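Local coordinates for Sys-1 protein (Caenorhabditis elegans, PDB 3C2G) that acts as a beta-catenin in Wnt asymmetry signalling, binding the TCF factor POP-1 directly and activating or repressing target genes according to upstream Wnt signals, at residues Pro20-Arg31 with Tyr73-Ile84. Numbering follows the deposited sequence.
Sequences PMQRLHMAKTIR and YYAQLWYNLLDI
Two helices at the N-terminal end of the armadillo domain pack side by side here, with Tyr73 meeting Pro20 at one end and Asp83 meeting Arg31 at the other. The axes of segments 20-31 and 73-84 lie 27° from parallel and come within 9.0 Å. Tyr73 OH donates a 2.7 Å hydrogen bond to Pro20 O, coming from above the carbonyl plane. The same oxygen also accepts the helical N-H of Leu24. Tyr73 CG lies anti to the backbone N (chi1 169°), which swings the ring across to the first turn of helix 20-37. Leu24 CB lies 4.0 Å from Tyr73 CE1, and Leu24 CD1 rests on the backbone of Leu77. In the middle, Ala27 CB sits against Leu77 CD1 and Leu81 CD2, 3.9 Å from each. Ile84 CD1 reaches Ile30 CG2, and both isoleucines also touch Ile54 of helix 47-62. Asn80 turns its amide N-H back to Gln76 O, while its OD1 lies 3.5 Å from Arg31 CD. The Arg31 chain is extended as far as NE, which donates to Asp83 OD2 at 2.8 Å in a salt bridge. The carboxylate is met from above its plane; NH2 adds a weak bond to the same oxygen. Arg87 and Arg86 also pair with Asp83. A leucine in place of Arg31 would probably cost Asp83 this cross-helix partner, leaving it to pair with Arg86 and Arg87 of its own helix. Apolar packing round Ala27, flanked by Asn80, lies between a tyrosine hydrogen bond at one end and a salt bridge at the other, and the cluster of arginines is likely to favour an ionised Asp83.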
ATOM      1  N   PRO A  20      15.161 -13.622  51.245  1.00 60.41           N
ATOM      2  CA  PRO A  20      14.184 -12.911  50.417  1.00 60.30           C
ATOM      3  C   PRO A  20      13.938 -11.471  50.856  1.00 60.33           C
ATOM      4  O   PRO A  20      13.960 -10.567  50.027  1.00 59.79           O
ATOM      5  CB  PRO A  20      12.913 -13.741  50.596  1.00 60.32           C
ATOM      6  CG  PRO A  20      13.421 -15.115  50.897  1.00 60.73           C
ATOM      7  CD  PRO A  20      14.602 -14.875  51.783  1.00 60.32           C
HETATM    8  N   MSE A  21      13.725 -11.259  52.150  1.00 61.00           N
HETATM    9  CA  MSE A  21      13.393  -9.927  52.647  1.00 61.60           C
HETATM   10  C   MSE A  21      14.559  -8.955  52.509  1.00 59.81           C
HETATM   11  O   MSE A  21      14.350  -7.767  52.272  1.00 59.36           O
HETATM   12  CB  MSE A  21      12.895  -9.984  54.093  1.00 63.10           C
HETATM   13  CG  MSE A  21      11.748  -9.014  54.381  1.00 70.65           C
HETATM   14 SE   MSE A  21      10.255  -9.121  53.076  1.00 87.09          SE
HETATM   15  CE  MSE A  21       9.798 -11.027  53.235  1.00 82.77           C
ATOM     16  N   GLN A  22      15.780  -9.466  52.645  1.00 58.28           N
ATOM     17  CA  GLN A  22      16.969  -8.645  52.460  1.00 57.05           C
ATOM     18  C   GLN A  22      17.183  -8.332  50.974  1.00 56.06           C
ATOM     19  O   GLN A  22      17.626  -7.234  50.619  1.00 55.67           O
ATOM     20  CB  GLN A  22      18.205  -9.312  53.075  1.00 57.01           C
ATOM     21  N   ARG A  23      16.846  -9.294  50.116  1.00 54.86           N
ATOM     22  CA  ARG A  23      16.944  -9.115  48.668  1.00 54.38           C
ATOM     23  C   ARG A  23      16.056  -7.990  48.161  1.00 53.90           C
ATOM     24  O   ARG A  23      16.467  -7.209  47.304  1.00 54.10           O
ATOM     25  CB  ARG A  23      16.633 -10.417  47.938  1.00 54.49           C
ATOM     26  CG  ARG A  23      17.669 -11.478  48.182  1.00 55.35           C
ATOM     27  CD  ARG A  23      17.705 -12.496  47.096  1.00 56.49           C
ATOM     28  NE  ARG A  23      19.073 -12.966  46.933  1.00 58.58           N
ATOM     29  CZ  ARG A  23      19.541 -13.574  45.849  1.00 59.38           C
ATOM     30  NH1 ARG A  23      18.745 -13.793  44.804  1.00 58.69           N
ATOM     31  NH2 ARG A  23      20.813 -13.954  45.815  1.00 58.84           N
ATOM     32  N   LEU A  24      14.851  -7.905  48.710  1.00 53.20           N
ATOM     33  CA  LEU A  24      13.927  -6.830  48.402  1.00 53.00           C
ATOM     34  C   LEU A  24      14.501  -5.479  48.813  1.00 53.13           C
ATOM     35  O   LEU A  24      14.489  -4.530  48.022  1.00 52.79           O
ATOM     36  CB  LEU A  24      12.578  -7.081  49.088  1.00 52.92           C
ATOM     37  CG  LEU A  24      11.445  -6.060  48.942  1.00 52.61           C
ATOM     38  CD1 LEU A  24      11.086  -5.790  47.481  1.00 52.24           C
ATOM     39  CD2 LEU A  24      10.229  -6.549  49.708  1.00 53.55           C
ATOM     40  N   HIS A  25      15.011  -5.406  50.047  1.00 53.26           N
ATOM     41  CA  HIS A  25      15.627  -4.187  50.559  1.00 53.25           C
ATOM     42  C   HIS A  25      16.790  -3.750  49.669  1.00 53.40           C
ATOM     43  O   HIS A  25      16.920  -2.568  49.347  1.00 52.55           O
ATOM     44  CB  HIS A  25      16.093  -4.370  52.014  1.00 53.50           C
ATOM     45  CG  HIS A  25      16.715  -3.140  52.608  0.50 53.35           C
ATOM     46  ND1 HIS A  25      15.971  -2.138  53.193  0.50 53.52           N
ATOM     47  CD2 HIS A  25      18.009  -2.744  52.688  0.50 53.04           C
ATOM     48  CE1 HIS A  25      16.780  -1.181  53.614  0.50 53.15           C
ATOM     49  NE2 HIS A  25      18.021  -1.523  53.318  0.50 52.95           N
HETATM   50  N   MSE A  26      17.621  -4.713  49.273  1.00 54.15           N
HETATM   51  CA  MSE A  26      18.774  -4.448  48.416  1.00 56.30           C
HETATM   52  C   MSE A  26      18.344  -3.916  47.044  1.00 53.00           C
HETATM   53  O   MSE A  26      18.969  -3.001  46.508  1.00 52.13           O
HETATM   54  CB  MSE A  26      19.648  -5.700  48.276  1.00 55.88           C
HETATM   55  CG  MSE A  26      20.459  -6.056  49.530  1.00 59.35           C
HETATM   56 SE   MSE A  26      21.596  -7.680  49.378  1.00 66.63          SE
HETATM   57  CE  MSE A  26      20.230  -9.060  49.256  1.00 64.59           C
ATOM     58  N   ALA A  27      17.263  -4.472  46.499  1.00 51.08           N
ATOM     59  CA  ALA A  27      16.717  -4.002  45.221  1.00 49.34           C
ATOM     60  C   ALA A  27      16.229  -2.545  45.271  1.00 48.13           C
ATOM     61  O   ALA A  27      16.621  -1.737  44.431  1.00 46.91           O
ATOM     62  CB  ALA A  27      15.624  -4.944  44.717  1.00 49.43           C
ATOM     63  N   LYS A  28      15.407  -2.208  46.269  1.00 47.83           N
ATOM     64  CA  LYS A  28      14.982  -0.817  46.493  1.00 48.52           C
ATOM     65  C   LYS A  28      16.181   0.116  46.583  1.00 47.91           C
ATOM     66  O   LYS A  28      16.196   1.191  45.976  1.00 48.11           O
ATOM     67  CB  LYS A  28      14.155  -0.683  47.770  1.00 48.47           C
ATOM     68  CG  LYS A  28      12.801  -1.381  47.741  1.00 50.86           C
ATOM     69  CD  LYS A  28      12.073  -1.216  49.077  1.00 50.95           C
ATOM     70  CE  LYS A  28      10.687  -1.861  49.047  1.00 54.71           C
ATOM     71  NZ  LYS A  28      10.041  -1.882  50.403  1.00 56.50           N
ATOM     72  N   THR A  29      17.186  -0.319  47.339  1.00 47.19           N
ATOM     73  CA  THR A  29      18.413   0.435  47.550  1.00 46.68           C
ATOM     74  C   THR A  29      19.104   0.752  46.226  1.00 45.92           C
ATOM     75  O   THR A  29      19.342   1.922  45.913  1.00 45.57           O
ATOM     76  CB  THR A  29      19.358  -0.333  48.512  1.00 47.13           C
ATOM     77  OG1 THR A  29      18.689  -0.541  49.765  1.00 47.56           O
ATOM     78  CG2 THR A  29      20.652   0.427  48.749  1.00 46.16           C
ATOM     79  N   ILE A  30      19.401  -0.289  45.449  1.00 45.48           N
ATOM     80  CA  ILE A  30      20.008  -0.124  44.123  1.00 45.36           C
ATOM     81  C   ILE A  30      19.161   0.770  43.202  1.00 45.71           C
ATOM     82  O   ILE A  30      19.698   1.613  42.490  1.00 45.26           O
ATOM     83  CB  ILE A  30      20.297  -1.489  43.453  1.00 45.43           C
ATOM     84  CG1 ILE A  30      21.365  -2.251  44.249  1.00 44.40           C
ATOM     85  CG2 ILE A  30      20.736  -1.305  41.985  1.00 44.68           C
ATOM     86  CD1 ILE A  30      21.456  -3.743  43.937  1.00 45.08           C
ATOM     87  N   ARG A  31      17.842   0.601  43.238  1.00 46.24           N
ATOM     88  CA  ARG A  31      16.950   1.423  42.421  1.00 47.01           C
ATOM     89  C   ARG A  31      17.035   2.882  42.840  1.00 47.10           C
ATOM     90  O   ARG A  31      17.174   3.777  42.005  1.00 46.44           O
ATOM     91  CB  ARG A  31      15.510   0.916  42.514  1.00 47.34           C
ATOM     92  CG  ARG A  31      14.530   1.661  41.626  1.00 48.60           C
ATOM     93  CD  ARG A  31      13.100   1.191  41.859  1.00 50.69           C
ATOM     94  NE  ARG A  31      12.152   2.065  41.177  1.00 52.85           N
ATOM     95  CZ  ARG A  31      11.410   2.996  41.769  1.00 53.45           C
ATOM     96  NH1 ARG A  31      11.475   3.185  43.085  1.00 54.87           N
ATOM     97  NH2 ARG A  31      10.591   3.737  41.036  1.00 52.19           N
ATOM     98  N   TYR A  73       4.995 -10.475  47.197  1.00 47.60           N
ATOM     99  CA  TYR A  73       6.428 -10.333  47.361  1.00 46.17           C
ATOM    100  C   TYR A  73       7.117 -10.207  46.001  1.00 44.98           C
ATOM    101  O   TYR A  73       7.860  -9.258  45.760  1.00 44.59           O
ATOM    102  CB  TYR A  73       7.031 -11.499  48.166  1.00 45.98           C
ATOM    103  CG  TYR A  73       8.536 -11.478  48.092  1.00 45.34           C
ATOM    104  CD1 TYR A  73       9.275 -10.602  48.886  1.00 44.81           C
ATOM    105  CD2 TYR A  73       9.216 -12.280  47.176  1.00 45.12           C
ATOM    106  CE1 TYR A  73      10.654 -10.546  48.796  1.00 44.89           C
ATOM    107  CE2 TYR A  73      10.597 -12.231  47.073  1.00 45.88           C
ATOM    108  CZ  TYR A  73      11.310 -11.366  47.890  1.00 45.26           C
ATOM    109  OH  TYR A  73      12.674 -11.312  47.785  1.00 44.52           O
ATOM    110  N   TYR A  74       6.858 -11.167  45.121  1.00 44.10           N
ATOM    111  CA  TYR A  74       7.502 -11.194  43.819  1.00 44.16           C
ATOM    112  C   TYR A  74       7.180  -9.966  42.965  1.00 43.58           C
ATOM    113  O   TYR A  74       8.060  -9.443  42.281  1.00 44.17           O
ATOM    114  CB  TYR A  74       7.146 -12.473  43.068  1.00 44.92           C
ATOM    115  CG  TYR A  74       7.869 -13.715  43.533  1.00 45.41           C
ATOM    116  CD1 TYR A  74       9.259 -13.835  43.408  1.00 45.27           C
ATOM    117  CD2 TYR A  74       7.160 -14.792  44.064  1.00 46.99           C
ATOM    118  CE1 TYR A  74       9.928 -14.995  43.817  1.00 44.63           C
ATOM    119  CE2 TYR A  74       7.815 -15.960  44.475  1.00 47.26           C
ATOM    120  CZ  TYR A  74       9.199 -16.052  44.351  1.00 46.77           C
ATOM    121  OH  TYR A  74       9.841 -17.204  44.762  1.00 47.15           O
ATOM    122  N   ALA A  75       5.935  -9.496  43.016  1.00 42.43           N
ATOM    123  CA  ALA A  75       5.551  -8.283  42.279  1.00 41.70           C
ATOM    124  C   ALA A  75       6.340  -7.075  42.745  1.00 41.27           C
ATOM    125  O   ALA A  75       6.719  -6.218  41.942  1.00 41.72           O
ATOM    126  CB  ALA A  75       4.067  -8.015  42.402  1.00 41.15           C
ATOM    127  N   GLN A  76       6.599  -7.011  44.047  1.00 40.33           N
ATOM    128  CA  GLN A  76       7.322  -5.877  44.601  1.00 39.45           C
ATOM    129  C   GLN A  76       8.816  -5.910  44.256  1.00 37.36           C
ATOM    130  O   GLN A  76       9.400  -4.890  43.878  1.00 37.33           O
ATOM    131  CB  GLN A  76       7.089  -5.770  46.108  1.00 40.34           C
ATOM    132  CG  GLN A  76       7.292  -4.356  46.624  1.00 44.62           C
ATOM    133  CD  GLN A  76       7.072  -4.224  48.110  1.00 51.03           C
ATOM    134  OE1 GLN A  76       6.258  -4.941  48.711  1.00 53.60           O
ATOM    135  NE2 GLN A  76       7.804  -3.302  48.722  1.00 53.11           N
ATOM    136  N   LEU A  77       9.421  -7.084  44.367  1.00 35.47           N
ATOM    137  CA  LEU A  77      10.822  -7.264  44.003  1.00 34.32           C
ATOM    138  C   LEU A  77      11.016  -6.952  42.529  1.00 34.50           C
ATOM    139  O   LEU A  77      11.799  -6.060  42.180  1.00 34.24           O
ATOM    140  CB  LEU A  77      11.289  -8.691  44.331  1.00 34.33           C
ATOM    141  CG  LEU A  77      12.689  -9.128  43.893  1.00 32.41           C
ATOM    142  CD1 LEU A  77      13.773  -8.378  44.639  1.00 32.85           C
ATOM    143  CD2 LEU A  77      12.844 -10.617  44.103  1.00 32.85           C
ATOM    144  N   TRP A  78      10.270  -7.666  41.680  1.00 34.30           N
ATOM    145  CA  TRP A  78      10.348  -7.502  40.220  1.00 34.56           C
ATOM    146  C   TRP A  78      10.002  -6.093  39.735  1.00 35.37           C
ATOM    147  O   TRP A  78      10.629  -5.582  38.802  1.00 35.97           O
ATOM    148  CB  TRP A  78       9.495  -8.548  39.500  1.00 33.65           C
ATOM    149  CG  TRP A  78       9.871  -9.979  39.844  1.00 33.32           C
ATOM    150  CD1 TRP A  78      11.042 -10.414  40.429  1.00 32.94           C
ATOM    151  CD2 TRP A  78       9.095 -11.157  39.594  1.00 32.18           C
ATOM    152  NE1 TRP A  78      11.025 -11.785  40.564  1.00 32.68           N
ATOM    153  CE2 TRP A  78       9.850 -12.267  40.055  1.00 31.50           C
ATOM    154  CE3 TRP A  78       7.839 -11.386  39.025  1.00 32.72           C
ATOM    155  CZ2 TRP A  78       9.381 -13.578  39.975  1.00 32.59           C
ATOM    156  CZ3 TRP A  78       7.367 -12.696  38.942  1.00 33.30           C
ATOM    157  CH2 TRP A  78       8.142 -13.777  39.412  1.00 33.74           C
ATOM    158  N   TYR A  79       9.037  -5.438  40.377  1.00 35.71           N
ATOM    159  CA  TYR A  79       8.713  -4.083  39.969  1.00 36.22           C
ATOM    160  C   TYR A  79       9.939  -3.193  40.074  1.00 36.99           C
ATOM    161  O   TYR A  79      10.158  -2.337  39.215  1.00 37.60           O
ATOM    162  CB  TYR A  79       7.556  -3.492  40.771  1.00 36.48           C
ATOM    163  CG  TYR A  79       7.182  -2.102  40.308  1.00 37.14           C
ATOM    164  CD1 TYR A  79       6.273  -1.917  39.262  1.00 35.84           C
ATOM    165  CD2 TYR A  79       7.754  -0.968  40.895  1.00 36.71           C
ATOM    166  CE1 TYR A  79       5.938  -0.637  38.817  1.00 35.99           C
ATOM    167  CE2 TYR A  79       7.419   0.322  40.455  1.00 36.81           C
ATOM    168  CZ  TYR A  79       6.508   0.473  39.418  1.00 36.91           C
ATOM    169  OH  TYR A  79       6.157   1.736  38.982  1.00 39.84           O
ATOM    170  N   ASN A  80      10.732  -3.397  41.129  1.00 37.50           N
ATOM    171  CA  ASN A  80      11.951  -2.615  41.349  1.00 36.79           C
ATOM    172  C   ASN A  80      13.023  -2.912  40.310  1.00 35.65           C
ATOM    173  O   ASN A  80      13.576  -1.995  39.696  1.00 35.21           O
ATOM    174  CB  ASN A  80      12.501  -2.865  42.756  1.00 38.29           C
ATOM    175  CG  ASN A  80      11.776  -2.064  43.823  1.00 40.64           C
ATOM    176  OD1 ASN A  80      12.311  -1.088  44.330  1.00 45.55           O
ATOM    177  ND2 ASN A  80      10.558  -2.470  44.164  1.00 43.36           N
ATOM    178  N   LEU A  81      13.306  -4.199  40.113  1.00 34.94           N
ATOM    179  CA  LEU A  81      14.288  -4.640  39.128  1.00 34.55           C
ATOM    180  C   LEU A  81      13.883  -4.277  37.691  1.00 35.69           C
ATOM    181  O   LEU A  81      14.719  -3.843  36.887  1.00 36.15           O
ATOM    182  CB  LEU A  81      14.527  -6.144  39.253  1.00 33.98           C
ATOM    183  CG  LEU A  81      14.926  -6.695  40.629  1.00 33.11           C
ATOM    184  CD1 LEU A  81      14.921  -8.201  40.608  1.00 31.22           C
ATOM    185  CD2 LEU A  81      16.285  -6.185  41.095  1.00 31.38           C
ATOM    186  N   LEU A  82      12.599  -4.430  37.368  1.00 35.97           N
ATOM    187  CA  LEU A  82      12.135  -4.100  36.024  1.00 35.34           C
ATOM    188  C   LEU A  82      12.184  -2.610  35.788  1.00 34.78           C
ATOM    189  O   LEU A  82      12.416  -2.169  34.667  1.00 34.13           O
ATOM    190  CB  LEU A  82      10.743  -4.664  35.754  1.00 35.51           C
ATOM    191  CG  LEU A  82      10.690  -6.198  35.769  1.00 35.03           C
ATOM    192  CD1 LEU A  82       9.250  -6.713  35.755  1.00 32.55           C
ATOM    193  CD2 LEU A  82      11.515  -6.787  34.629  1.00 35.34           C
ATOM    194  N   ASP A  83      12.004  -1.834  36.853  1.00 35.24           N
ATOM    195  CA  ASP A  83      12.100  -0.380  36.744  1.00 35.73           C
ATOM    196  C   ASP A  83      13.532   0.072  36.504  1.00 35.72           C
ATOM    197  O   ASP A  83      13.764   1.035  35.781  1.00 35.60           O
ATOM    198  CB  ASP A  83      11.531   0.327  37.967  1.00 36.28           C
ATOM    199  CG  ASP A  83      11.428   1.829  37.759  1.00 39.47           C
ATOM    200  OD1 ASP A  83      10.595   2.273  36.934  1.00 41.47           O
ATOM    201  OD2 ASP A  83      12.207   2.568  38.395  1.00 41.93           O
ATOM    202  N   ILE A  84      14.491  -0.629  37.107  1.00 36.21           N
ATOM    203  CA  ILE A  84      15.894  -0.381  36.816  1.00 35.82           C
ATOM    204  C   ILE A  84      16.120  -0.706  35.344  1.00 35.68           C
ATOM    205  O   ILE A  84      16.632   0.117  34.585  1.00 36.68           O
ATOM    206  CB  ILE A  84      16.833  -1.237  37.717  1.00 36.10           C
ATOM    207  CG1 ILE A  84      16.861  -0.692  39.152  1.00 35.88           C
ATOM    208  CG2 ILE A  84      18.246  -1.281  37.143  1.00 34.51           C
ATOM    209  CD1 ILE A  84      17.287  -1.730  40.205  1.00 35.76           C
TER